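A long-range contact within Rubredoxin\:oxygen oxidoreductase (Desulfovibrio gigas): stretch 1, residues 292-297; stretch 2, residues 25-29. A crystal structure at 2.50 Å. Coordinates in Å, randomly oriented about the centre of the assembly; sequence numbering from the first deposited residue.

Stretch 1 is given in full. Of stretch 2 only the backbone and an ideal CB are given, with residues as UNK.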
# COMPACT_ATOMS: atom_id res chain seq x y z
N CYS A 292 -6.41 -5.38 -6.23
CA CYS A 292 -6.94 -6.22 -5.16
C CYS A 292 -6.49 -5.74 -3.79
O CYS A 292 -5.30 -5.56 -3.54
CB CYS A 292 -6.51 -7.68 -5.32
SG CYS A 292 -7.03 -8.47 -6.86
N HIS A 293 -7.45 -5.54 -2.90
CA HIS A 293 -7.05 -5.11 -1.57
C HIS A 293 -6.15 -6.16 -0.94
O HIS A 293 -6.25 -7.34 -1.30
CB HIS A 293 -8.29 -4.87 -0.71
CG HIS A 293 -8.01 -4.02 0.49
ND1 HIS A 293 -7.90 -4.54 1.76
CD2 HIS A 293 -7.80 -2.69 0.61
CE1 HIS A 293 -7.65 -3.56 2.62
NE2 HIS A 293 -7.58 -2.43 1.94
N HIS A 294 -5.28 -5.75 -0.02
CA HIS A 294 -4.50 -6.75 0.71
C HIS A 294 -5.42 -7.72 1.45
O HIS A 294 -5.14 -8.91 1.59
CB HIS A 294 -3.53 -6.11 1.69
CG HIS A 294 -4.02 -5.05 2.61
ND1 HIS A 294 -3.82 -3.71 2.35
CD2 HIS A 294 -4.68 -5.10 3.79
CE1 HIS A 294 -4.35 -2.99 3.33
NE2 HIS A 294 -4.88 -3.81 4.21
N SER A 295 -6.57 -7.24 1.92
CA SER A 295 -7.43 -8.16 2.68
C SER A 295 -7.97 -9.24 1.74
O SER A 295 -8.11 -10.39 2.16
CB SER A 295 -8.54 -7.40 3.38
OG SER A 295 -9.38 -6.72 2.48
N GLN A 296 -8.25 -8.87 0.49
CA GLN A 296 -8.76 -9.79 -0.51
C GLN A 296 -7.76 -10.90 -0.82
O GLN A 296 -8.09 -12.08 -0.89
CB GLN A 296 -9.03 -9.09 -1.85
CG GLN A 296 -10.49 -8.94 -2.23
CD GLN A 296 -10.82 -7.47 -2.43
OE1 GLN A 296 -10.96 -6.98 -3.55
NE2 GLN A 296 -10.92 -6.75 -1.32
N ILE A 297 -6.51 -10.47 -1.02
CA ILE A 297 -5.49 -11.47 -1.32
C ILE A 297 -5.41 -12.45 -0.16
O ILE A 297 -5.29 -13.66 -0.32
CB ILE A 297 -4.14 -10.79 -1.60
CG1 ILE A 297 -4.15 -10.03 -2.93
CG2 ILE A 297 -3.01 -11.80 -1.54
CD1 ILE A 297 -3.22 -8.84 -2.99
N UNK A 25 -10.18 0.27 9.33
CA UNK A 25 -8.85 0.67 8.93
C UNK A 25 -7.97 -0.45 8.45
O UNK A 25 -6.92 -0.19 7.84
CB UNK A 25 -8.16 1.37 10.10
N UNK A 26 -8.32 -1.72 8.69
CA UNK A 26 -7.35 -2.75 8.29
C UNK A 26 -7.88 -3.62 7.17
O UNK A 26 -7.08 -4.10 6.36
CB UNK A 26 -6.98 -3.63 9.49
N UNK A 27 -9.19 -3.84 7.08
CA UNK A 27 -9.71 -4.72 6.03
C UNK A 27 -10.91 -4.15 5.29
O UNK A 27 -11.40 -3.07 5.61
CB UNK A 27 -10.09 -6.07 6.64
N UNK A 28 -11.41 -4.86 4.29
CA UNK A 28 -12.62 -4.43 3.60
C UNK A 28 -13.86 -5.21 4.03
O UNK A 28 -13.78 -6.41 4.29
CB UNK A 28 -12.43 -4.57 2.09
N UNK A 29 -14.98 -4.51 4.07
CA UNK A 29 -16.29 -5.08 4.34
C UNK A 29 -17.23 -4.78 3.17
O UNK A 29 -18.11 -3.93 3.23
CB UNK A 29 -16.86 -4.53 5.65

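Position 25 is settled by its backbone rather than by stretch 1. Phi/psi of 84/-15° is a left-handed conformation, and no atom of stretch 1 lies within 5.5 Å of the ideal CB. Positive phi by itself favours glycine, with asparagine or aspartate as the usual alternatives. The deposited residue is G25, which makes no contact here.

At position 26 the CA-to-CB bond points away from stretch 1, and the ideal CB again has nothing of that stretch within 5.5 Å. The contact is made by the main chain, so stretch 1 leaves the side chain almost unrestricted. The carbonyl O receives a hydrogen bond from H294 NE2 (3.1 Å, N-H...acceptor angle 142°), lying at the edge of that ring near its plane, where an N-H can reach it. The same O sits at the edge of the H293 ring, 3.8 Å from H293 CE1. Any residue able to adopt phi/psi of -114/-30° could present this carbonyl. The deposited residue is Y26, with chi1 in p; the nearest approach of its side chain to stretch 1 is 5.7 Å, from Y26 CB to H294 NE2, and its role in the contact belongs to the backbone.

Position 27 is extended (-134/178°), and its CA is the partner of S295 CA in the register, at 5.3 Å. CA-to-CB points sideways, yet the ideal CB is only 3.8 Å from S295 CB, so the start of the side chain has to pass close to the serine. A small or beta-branched residue would suit: serine, threonine, valine or alanine. The deposited residue is T27, with chi1 in t. Its OG1 packs 3.0 Å from S295 CB, a tight approach. The hydroxyls do not pair: T27 OG1 and S295 OG are 3.4 Å apart, but the angle is too poor for a hydrogen bond.

Position 28 faces stretch 1 most directly. CA-to-CB points toward it, with the ideal CB 3.8 Å from S295 OG, 4.3 Å from Q296 NE2 and 4.5 Å from H293 ND1. The surroundings offer a flat imidazole face beside polar groups, so a medium aliphatic side chain could cover the ring, while a polar one might address the amide. The backbone contributes whatever the residue: the N at this position donates to S295 OG (3.3 Å, 146°). The H293 ring is itself held in place, its ND1 accepting the capping bond from S295 N (3.0 Å) and sharing a hydrogen bond with S295 OG (2.7 Å). The deposited residue is L28, in the m, t rotamer. Its CG lies 3.6 Å from the H293 ring centroid and 17° off the normal, a CH-pi contact over the face, while CD1 reaches H293 CB at 3.4 Å and Q296 NE2 at 3.0 Å. A water completes the link, donating to L28 O (2.9 Å) and hydrogen-bonded to S295 OG (3.0 Å).

Position 29 points away, beyond reach of stretch 1, which therefore sets no preference. It is S29, whose OG is hydrogen-bonded elsewhere in the structure.

Stretch 2 25-29: GYTLS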
# COMPACT_ATOMS: atom_id res chain seq x y z
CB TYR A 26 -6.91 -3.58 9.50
CG TYR A 26 -7.93 -4.54 10.06
CD1 TYR A 26 -8.85 -4.13 11.02
CD2 TYR A 26 -8.00 -5.87 9.65
CE1 TYR A 26 -9.79 -5.01 11.54
CE2 TYR A 26 -8.92 -6.76 10.15
CZ TYR A 26 -9.82 -6.32 11.10
OH TYR A 26 -10.77 -7.18 11.63
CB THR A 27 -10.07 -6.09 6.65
OG1 THR A 27 -10.54 -6.99 5.63
CG2 THR A 27 -11.20 -5.95 7.66
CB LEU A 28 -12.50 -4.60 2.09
CG LEU A 28 -11.41 -3.82 1.38
CD1 LEU A 28 -11.52 -4.07 -0.11
CD2 LEU A 28 -11.49 -2.34 1.70
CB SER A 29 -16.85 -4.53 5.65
OG SER A 29 -17.37 -3.23 5.47
O HOH W 1 -12.05 -8.00 2.61
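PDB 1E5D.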